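PDB 5C17: MerB2 from Bacillus megaterium, which binds mercury(II) through a pair of cysteines and, like other members of the MerB family, probably cleaves the carbon-mercury bond of organomercurials as an alkylmercury lyase. Local coordinates for residues G78-I91 / L98-S110. Residues are numbered along the deposited sequence; the frame is centred on the assembly and turned at random. Where two conformers were deposited one is given.
Sequences GALGLSIIPTTNQI and LFAWCAISTLELS. With HG (mercury (II) ion), chain B.
Trp101 lays one indole face over the type I' turn from Ala79 to Leu82, where strand 98-100 runs antiparallel between strands 82-83 and 89-91 in the sheet of this alkylmercury lyase fold. Gly81 N stands 3.3 Å above the ring plane, offset toward its rim, and Trp101 N returns a hydrogen bond to Gly81 O. At the pyrrole end, Trp101 NE1 donates to a water that in turn donates to Ser83 OG. An alanine in place of Trp101 would probably leave the turn backbone uncovered and that water without its indole donor. Phe99, with CG beside its own backbone N (chi1 -59°), is turned beneath the loop 84-88: Pro86 CA sits 3.4 Å from the ring centroid and 4° off its normal, a CH-pi contact, while Ser83 O meets the ring edge in plane. Ala100 O takes two hydrogen bonds from opposite faces of its carbonyl plane, from Thr87 OG1 at 2.7 Å and from Asn89 ND2 at 3.0 Å. Ala100 O lies in the plane of the Asn89 amide, whose OD1 is hydrogen-bonded to Ser121 OG. Cys102, the N-cap just before helix 103-110, accepts from Ser105 N through the same SG that binds mercury at 2.4 Å, with Cys165 as the second protein ligand. In one of its two conformers, Ser105 OG receives a hydrogen bond from the mercury-bound water and donates to another water, which bridges Leu80 O and Glu108 OE2.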
loop_
_atom_site.group_PDB
_atom_site.type_symbol
_atom_site.label_atom_id
_atom_site.label_comp_id
_atom_site.label_asym_id
_atom_site.label_seq_id
_atom_site.Cartn_x
_atom_site.Cartn_y
_atom_site.Cartn_z
ATOM N N GLY A 78 2.033 -4.353 9.516
ATOM C CA GLY A 78 1.688 -3.846 8.203
ATOM C C GLY A 78 2.374 -4.636 7.119
ATOM O O GLY A 78 3.462 -5.177 7.341
ATOM N N ALA A 79 1.739 -4.707 5.948
ATOM C CA ALA A 79 2.330 -5.411 4.815
ATOM C C ALA A 79 1.720 -4.894 3.521
ATOM O O ALA A 79 0.504 -4.723 3.442
ATOM C CB ALA A 79 2.095 -6.900 4.922
ATOM N N LEU A 80 2.566 -4.641 2.527
ATOM C CA LEU A 80 2.122 -4.362 1.162
ATOM C C LEU A 80 1.093 -3.236 1.117
ATOM O O LEU A 80 0.141 -3.295 0.333
ATOM C CB LEU A 80 1.572 -5.625 0.493
ATOM C CG LEU A 80 2.531 -6.820 0.486
ATOM C CD1 LEU A 80 1.883 -7.993 -0.153
ATOM C CD2 LEU A 80 3.838 -6.528 -0.213
ATOM N N GLY A 81 1.309 -2.215 1.945
ATOM C CA GLY A 81 0.462 -1.018 1.940
ATOM C C GLY A 81 -0.646 -0.993 2.977
ATOM O O GLY A 81 -1.238 0.048 3.212
ATOM N N LEU A 82 -0.934 -2.139 3.582
ATOM C CA LEU A 82 -2.029 -2.274 4.526
ATOM C C LEU A 82 -1.468 -2.303 5.955
ATOM O O LEU A 82 -0.491 -2.991 6.216
ATOM C CB LEU A 82 -2.766 -3.581 4.240
ATOM C CG LEU A 82 -4.017 -3.865 5.067
ATOM C CD1 LEU A 82 -5.107 -2.834 4.817
ATOM C CD2 LEU A 82 -4.525 -5.278 4.770
ATOM N N SER A 83 -2.121 -1.599 6.876
ATOM C CA SER A 83 -1.597 -1.411 8.225
ATOM C C SER A 83 -2.693 -1.466 9.283
ATOM O O SER A 83 -3.774 -0.903 9.111
ATOM C CB SER A 83 -0.922 -0.031 8.303
ATOM O OG SER A 83 -0.394 0.226 9.586
ATOM N N ILE A 84 -2.390 -2.123 10.403
ATOM C CA ILE A 84 -3.303 -2.023 11.531
ATOM C C ILE A 84 -3.008 -0.773 12.358
ATOM O O ILE A 84 -3.893 -0.290 13.056
ATOM C CB ILE A 84 -3.346 -3.303 12.408
ATOM C CG1 ILE A 84 -1.993 -3.589 13.066
ATOM C CG2 ILE A 84 -3.780 -4.470 11.563
ATOM C CD1 ILE A 84 -2.035 -4.727 14.074
ATOM N N ILE A 85 -1.793 -0.232 12.268
ATOM C CA ILE A 85 -1.438 0.961 13.037
ATOM C C ILE A 85 -1.659 2.227 12.205
ATOM O O ILE A 85 -1.601 2.186 10.970
ATOM C CB ILE A 85 -0.001 0.887 13.609
ATOM C CG1 ILE A 85 1.035 0.737 12.499
ATOM C CG2 ILE A 85 0.096 -0.257 14.631
ATOM C CD1 ILE A 85 2.494 0.937 12.976
ATOM N N PRO A 86 -1.948 3.356 12.868
ATOM C CA PRO A 86 -2.397 4.555 12.148
ATOM C C PRO A 86 -1.419 5.138 11.142
ATOM O O PRO A 86 -0.200 5.111 11.298
ATOM C CB PRO A 86 -2.651 5.574 13.262
ATOM C CG PRO A 86 -2.898 4.758 14.457
ATOM C CD PRO A 86 -2.018 3.554 14.325
ATOM N N THR A 87 -2.024 5.676 10.088
ATOM C CA THR A 87 -1.353 6.526 9.124
ATOM C C THR A 87 -2.341 7.651 8.813
ATOM O O THR A 87 -3.451 7.681 9.332
ATOM C CB THR A 87 -1.028 5.793 7.826
ATOM O OG1 THR A 87 -2.247 5.573 7.114
ATOM C CG2 THR A 87 -0.324 4.464 8.091
ATOM N N THR A 88 -1.965 8.552 7.927
ATOM C CA THR A 88 -2.869 9.603 7.478
ATOM C C THR A 88 -4.053 9.032 6.694
ATOM O O THR A 88 -5.080 9.673 6.581
ATOM C CB THR A 88 -2.097 10.579 6.600
ATOM O OG1 THR A 88 -1.147 11.246 7.425
ATOM C CG2 THR A 88 -3.006 11.647 5.942
ATOM N N ASN A 89 -3.894 7.839 6.146
ATOM C CA ASN A 89 -4.860 7.280 5.207
ATOM C C ASN A 89 -5.677 6.196 5.867
ATOM O O ASN A 89 -5.254 5.052 5.963
ATOM C CB ASN A 89 -4.140 6.752 3.974
ATOM C CG ASN A 89 -3.053 7.680 3.533
ATOM O OD1 ASN A 89 -3.323 8.812 3.168
ATOM N ND2 ASN A 89 -1.818 7.235 3.622
ATOM N N GLN A 90 -6.847 6.585 6.357
ATOM C CA GLN A 90 -7.731 5.679 7.077
ATOM C C GLN A 90 -8.658 4.993 6.097
ATOM O O GLN A 90 -9.231 5.637 5.236
ATOM C CB GLN A 90 -8.530 6.456 8.128
ATOM C CG GLN A 90 -9.264 5.573 9.137
ATOM C CD GLN A 90 -9.791 6.357 10.346
ATOM O OE1 GLN A 90 -9.167 7.320 10.803
ATOM N NE2 GLN A 90 -10.941 5.945 10.861
ATOM N N ILE A 91 -8.780 3.678 6.221
ATOM C CA ILE A 91 -9.652 2.907 5.344
ATOM C C ILE A 91 -10.566 1.997 6.143
ATOM O O ILE A 91 -10.119 1.181 6.939
ATOM C CB ILE A 91 -8.865 2.123 4.281
ATOM C CG1 ILE A 91 -7.851 1.171 4.908
ATOM C CG2 ILE A 91 -8.137 3.105 3.384
ATOM C CD1 ILE A 91 -7.211 0.245 3.903
ATOM N N LEU A 98 -8.848 0.146 9.256
ATOM C CA LEU A 98 -7.448 -0.110 8.992
ATOM C C LEU A 98 -6.835 1.145 8.376
ATOM O O LEU A 98 -7.484 2.190 8.288
ATOM C CB LEU A 98 -7.301 -1.336 8.076
ATOM C CG LEU A 98 -7.812 -2.663 8.664
ATOM C CD1 LEU A 98 -7.918 -3.749 7.607
ATOM C CD2 LEU A 98 -6.890 -3.139 9.771
ATOM N N PHE A 99 -5.580 1.043 7.965
ATOM C CA PHE A 99 -4.865 2.189 7.426
ATOM C C PHE A 99 -4.049 1.763 6.227
ATOM O O PHE A 99 -3.772 0.579 6.046
ATOM C CB PHE A 99 -3.969 2.794 8.504
ATOM C CG PHE A 99 -4.723 3.232 9.712
ATOM C CD1 PHE A 99 -4.946 2.349 10.757
ATOM C CD2 PHE A 99 -5.237 4.522 9.804
ATOM C CE1 PHE A 99 -5.667 2.751 11.876
ATOM C CE2 PHE A 99 -5.949 4.921 10.931
ATOM C CZ PHE A 99 -6.156 4.027 11.963
ATOM N N ALA A 100 -3.704 2.739 5.389
ATOM C CA ALA A 100 -2.896 2.466 4.213
ATOM C C ALA A 100 -1.627 3.304 4.226
ATOM O O ALA A 100 -1.622 4.446 4.715
ATOM C CB ALA A 100 -3.681 2.754 2.946
ATOM N N TRP A 101 -0.559 2.769 3.637
ATOM C CA TRP A 101 0.727 3.466 3.632
ATOM C C TRP A 101 0.751 4.706 2.733
ATOM O O TRP A 101 1.573 5.585 2.955
ATOM C CB TRP A 101 1.852 2.534 3.218
ATOM C CG TRP A 101 2.140 1.450 4.209
ATOM C CD1 TRP A 101 1.691 1.358 5.490
ATOM C CD2 TRP A 101 2.954 0.302 3.988
ATOM N NE1 TRP A 101 2.172 0.212 6.085
ATOM C CE2 TRP A 101 2.961 -0.448 5.184
ATOM C CE3 TRP A 101 3.700 -0.161 2.904
ATOM C CZ2 TRP A 101 3.648 -1.643 5.299
ATOM C CZ3 TRP A 101 4.391 -1.344 3.026
ATOM C CH2 TRP A 101 4.366 -2.070 4.214
ATOM N N CYS A 102 -0.106 4.766 1.715
ATOM C CA CYS A 102 -0.131 5.907 0.808
ATOM C C CYS A 102 -1.467 5.978 0.082
ATOM O O CYS A 102 -2.313 5.090 0.187
ATOM C CB CYS A 102 1.013 5.828 -0.208
ATOM S SG CYS A 102 0.763 4.571 -1.486
ATOM N N ALA A 103 -1.621 7.034 -0.699
ATOM C CA ALA A 103 -2.849 7.274 -1.452
ATOM C C ALA A 103 -3.157 6.143 -2.426
ATOM O O ALA A 103 -4.305 5.734 -2.581
ATOM C CB ALA A 103 -2.731 8.571 -2.201
ATOM N N ILE A 104 -2.145 5.658 -3.122
ATOM C CA ILE A 104 -2.394 4.576 -4.075
ATOM C C ILE A 104 -2.915 3.347 -3.336
ATOM O O ILE A 104 -3.870 2.710 -3.799
ATOM C CB ILE A 104 -1.149 4.233 -4.898
ATOM C CG1 ILE A 104 -0.811 5.398 -5.841
ATOM C CG2 ILE A 104 -1.377 2.961 -5.689
ATOM C CD1 ILE A 104 0.508 5.232 -6.571
ATOM N N SER A 105 -2.298 3.011 -2.202
ATOM C CA SER A 105 -2.681 1.843 -1.432
ATOM C C SER A 105 -4.148 1.901 -1.024
ATOM O O SER A 105 -4.830 0.883 -1.000
ATOM C CB SER A 105 -1.796 1.693 -0.183
ATOM O OG SER A 105 -0.447 1.442 -0.537
ATOM N N THR A 106 -4.639 3.098 -0.674
ATOM C CA THR A 106 -6.046 3.211 -0.247
ATOM C C THR A 106 -7.013 2.617 -1.265
ATOM O O THR A 106 -8.054 2.077 -0.900
ATOM C CB THR A 106 -6.520 4.677 0.058
ATOM O OG1 THR A 106 -6.518 5.501 -1.115
ATOM C CG2 THR A 106 -5.693 5.313 1.156
ATOM N N LEU A 107 -6.696 2.782 -2.548
ATOM C CA LEU A 107 -7.580 2.340 -3.622
ATOM C C LEU A 107 -7.187 0.956 -4.130
ATOM O O LEU A 107 -8.046 0.085 -4.332
ATOM C CB LEU A 107 -7.581 3.381 -4.739
ATOM C CG LEU A 107 -8.317 4.675 -4.347
ATOM C CD1 LEU A 107 -7.949 5.805 -5.250
ATOM C CD2 LEU A 107 -9.824 4.494 -4.332
ATOM N N GLU A 108 -5.897 0.718 -4.322
ATOM C CA GLU A 108 -5.510 -0.595 -4.817
ATOM C C GLU A 108 -5.858 -1.698 -3.824
ATOM O O GLU A 108 -6.148 -2.811 -4.246
ATOM C CB GLU A 108 -4.058 -0.639 -5.270
ATOM C CG GLU A 108 -3.079 -0.960 -4.226
ATOM C CD GLU A 108 -1.659 -1.094 -4.746
ATOM O OE1 GLU A 108 -1.404 -0.781 -5.927
ATOM O OE2 GLU A 108 -0.793 -1.516 -3.962
ATOM N N LEU A 109 -5.868 -1.396 -2.528
ATOM C CA LEU A 109 -6.251 -2.406 -1.545
ATOM C C LEU A 109 -7.733 -2.777 -1.660
ATOM O O LEU A 109 -8.112 -3.909 -1.379
ATOM C CB LEU A 109 -5.886 -1.944 -0.135
ATOM C CG LEU A 109 -4.393 -1.907 0.181
ATOM C CD1 LEU A 109 -4.132 -1.150 1.470
ATOM C CD2 LEU A 109 -3.821 -3.311 0.261
ATOM N N SER A 110 -8.576 -1.832 -2.050
ATOM C CA SER A 110 -9.990 -2.124 -2.258
ATOM C C SER A 110 -10.135 -3.219 -3.307
ATOM O O SER A 110 -10.859 -4.205 -3.126
ATOM C CB SER A 110 -10.742 -0.862 -2.701
ATOM O OG SER A 110 -12.095 -1.152 -3.014
HETATM HG HG HG B . 2.409 2.877 -1.273
HETATM O O HOH W 1 -1.152 -1.403 -1.371
HETATM O O HOH W 2 2.330 -0.192 8.951
HETATM O O HOH W 3 2.315 0.463 -0.779
#